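Side-chain contact in HTH-type transcriptional regulator YgaV (Escherichia coli K12, PDB 3CUO), which regulates the expression of many genes in response to sulfide, acting as both repressor and activator and restraining anaerobic respiratory genes when sulfide is absent: residues A[19-24]-A[28-33]. Sequence-based numbering, arbitrary orientation.
Sequences KAMSHP and LILCML
Met21 and Leu30 meet across the corner between two consecutive helices, and the pair illustrates how a sharp turn can bring together side chains nine residues apart: theirs is the one apolar side-chain contact between 19-24 and 28-33. The two side chains cross at about a right angle. A single methyl of the leucine, CD1, lies 4.0 Å from the methionine methyl CE and 4.1 Å from its CG. The thioether chain, extended at chi2 but bent at chi3 (59°), thus meets it at two points. This is the buried, closely filled part: Leu67 packs against both residues, while Ile89 lies on Met21 and Ile90 on Leu30. In this ArsR-type winged-helix domain both helices precede the predicted DNA-binding helix-turn-helix, residues 41-64, with helix 24-33 the nearer in sequence; farther along it, Met32 and Leu33 pack on Leu44 of helix 41-48.

The other end of the corner is more open and mainly backbone, with Ser22, His23 and Pro24 partly exposed, though Leu28 itself is buried. Pro24 opens the second helix, and its O accepts a fairly straight bond from Leu28 N (3.1 Å, 160° at the hydrogen), the first-turn bond of that helix. Leu28 CG sits 3.4 Å from the same oxygen, yet the proline ring stays well clear of the leucine. His23, just before Pro24, is the N-cap, its ND1 bonded to Lys25 N. Ser22 folds back on the end of the first helix: its OG and N reach Lys19 O from one face of the carbonyl plane, the hydroxyl at 2.6 Å. The second subunit borders this side, its Ala15 against Ser22.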
loop_
_atom_site.group_PDB
_atom_site.type_symbol
_atom_site.label_atom_id
_atom_site.label_comp_id
_atom_site.label_asym_id
_atom_site.label_seq_id
_atom_site.Cartn_x
_atom_site.Cartn_y
_atom_site.Cartn_z
ATOM N N LYS A 19 4.304 2.496 -1.077
ATOM C CA LYS A 19 4.739 3.052 -2.358
ATOM C C LYS A 19 5.580 2.074 -3.161
ATOM O O LYS A 19 5.393 1.964 -4.385
ATOM C CB LYS A 19 5.475 4.349 -2.119
ATOM C CG LYS A 19 6.022 4.991 -3.396
ATOM C CD LYS A 19 6.139 6.506 -3.210
ATOM C CE LYS A 19 7.324 7.103 -4.012
ATOM N NZ LYS A 19 6.935 8.404 -4.741
ATOM N N ALA A 20 6.478 1.321 -2.481
ATOM C CA ALA A 20 7.262 0.317 -3.164
ATOM C C ALA A 20 6.458 -0.851 -3.748
ATOM O O ALA A 20 6.917 -1.538 -4.662
ATOM C CB ALA A 20 8.410 -0.244 -2.194
ATOM N N MET A 21 5.318 -1.153 -3.147
ATOM C CA MET A 21 4.486 -2.225 -3.599
ATOM C C MET A 21 3.446 -1.712 -4.615
ATOM O O MET A 21 2.753 -2.512 -5.193
ATOM C CB MET A 21 3.701 -2.797 -2.375
ATOM C CG MET A 21 4.589 -3.387 -1.227
ATOM S SD MET A 21 3.678 -4.259 0.138
ATOM C CE MET A 21 2.806 -5.537 -0.675
ATOM N N SER A 22 3.334 -0.403 -4.841
ATOM C CA SER A 22 2.186 0.170 -5.595
ATOM C C SER A 22 2.270 0.145 -7.110
ATOM O O SER A 22 1.855 1.080 -7.764
ATOM C CB SER A 22 1.906 1.613 -5.153
ATOM O OG SER A 22 3.033 2.455 -5.290
ATOM N N HIS A 23 2.758 -0.974 -7.658
ATOM C CA HIS A 23 2.856 -1.209 -9.105
ATOM C C HIS A 23 2.271 -2.590 -9.331
ATOM O O HIS A 23 2.484 -3.465 -8.498
ATOM C CB HIS A 23 4.289 -1.126 -9.559
ATOM C CG HIS A 23 4.462 -1.202 -11.053
ATOM N ND1 HIS A 23 4.204 -2.344 -11.787
ATOM C CD2 HIS A 23 4.906 -0.275 -11.933
ATOM C CE1 HIS A 23 4.412 -2.095 -13.063
ATOM N NE2 HIS A 23 4.873 -0.859 -13.175
ATOM N N PRO A 24 1.380 -2.736 -10.350
ATOM C CA PRO A 24 0.739 -4.020 -10.499
ATOM C C PRO A 24 1.698 -5.201 -10.735
ATOM O O PRO A 24 1.468 -6.297 -10.243
ATOM C CB PRO A 24 -0.187 -3.814 -11.747
ATOM C CG PRO A 24 0.235 -2.504 -12.328
ATOM C CD PRO A 24 0.868 -1.724 -11.318
ATOM N N LEU A 28 2.404 -8.757 -8.661
ATOM C CA LEU A 28 2.485 -10.138 -9.228
ATOM C C LEU A 28 3.778 -10.795 -8.853
ATOM O O LEU A 28 3.824 -11.966 -8.462
ATOM C CB LEU A 28 2.369 -10.086 -10.758
ATOM C CG LEU A 28 1.138 -9.443 -11.355
ATOM C CD1 LEU A 28 1.088 -9.566 -12.864
ATOM C CD2 LEU A 28 -0.072 -10.120 -10.700
ATOM N N ILE A 29 4.850 -10.023 -8.898
ATOM C CA ILE A 29 6.206 -10.525 -8.483
ATOM C C ILE A 29 6.186 -11.019 -7.053
ATOM O O ILE A 29 6.650 -12.168 -6.738
ATOM C CB ILE A 29 7.282 -9.456 -8.650
ATOM C CG1 ILE A 29 7.690 -9.259 -10.098
ATOM C CG2 ILE A 29 8.617 -9.763 -7.813
ATOM C CD1 ILE A 29 8.567 -7.945 -10.291
ATOM N N LEU A 30 5.727 -10.153 -6.168
ATOM C CA LEU A 30 5.613 -10.466 -4.725
ATOM C C LEU A 30 4.671 -11.619 -4.475
ATOM O O LEU A 30 5.007 -12.470 -3.690
ATOM C CB LEU A 30 5.249 -9.233 -3.904
ATOM C CG LEU A 30 6.191 -8.053 -3.987
ATOM C CD1 LEU A 30 5.570 -6.821 -3.317
ATOM C CD2 LEU A 30 7.551 -8.353 -3.367
ATOM N N CYS A 31 3.566 -11.729 -5.227
ATOM C CA CYS A 31 2.709 -12.927 -5.142
ATOM C C CYS A 31 3.439 -14.183 -5.566
ATOM O O CYS A 31 3.338 -15.214 -4.877
ATOM C CB CYS A 31 1.484 -12.843 -6.036
ATOM S SG CYS A 31 0.229 -11.740 -5.484
ATOM N N MET A 32 4.105 -14.139 -6.735
ATOM C CA MET A 32 4.906 -15.280 -7.176
ATOM C C MET A 32 5.974 -15.646 -6.174
ATOM O O MET A 32 6.319 -16.832 -5.987
ATOM C CB MET A 32 5.570 -14.995 -8.542
ATOM C CG MET A 32 6.124 -16.263 -9.277
ATOM S SD MET A 32 4.795 -17.416 -9.865
ATOM C CE MET A 32 3.611 -16.404 -10.627
ATOM N N LEU A 33 6.591 -14.649 -5.559
ATOM C CA LEU A 33 7.642 -14.973 -4.613
ATOM C C LEU A 33 7.110 -15.547 -3.313
ATOM O O LEU A 33 7.853 -16.206 -2.619
ATOM C CB LEU A 33 8.526 -13.760 -4.340
ATOM C CG LEU A 33 9.372 -13.165 -5.476
ATOM C CD1 LEU A 33 10.175 -11.984 -4.850
ATOM C CD2 LEU A 33 10.238 -14.233 -6.105
#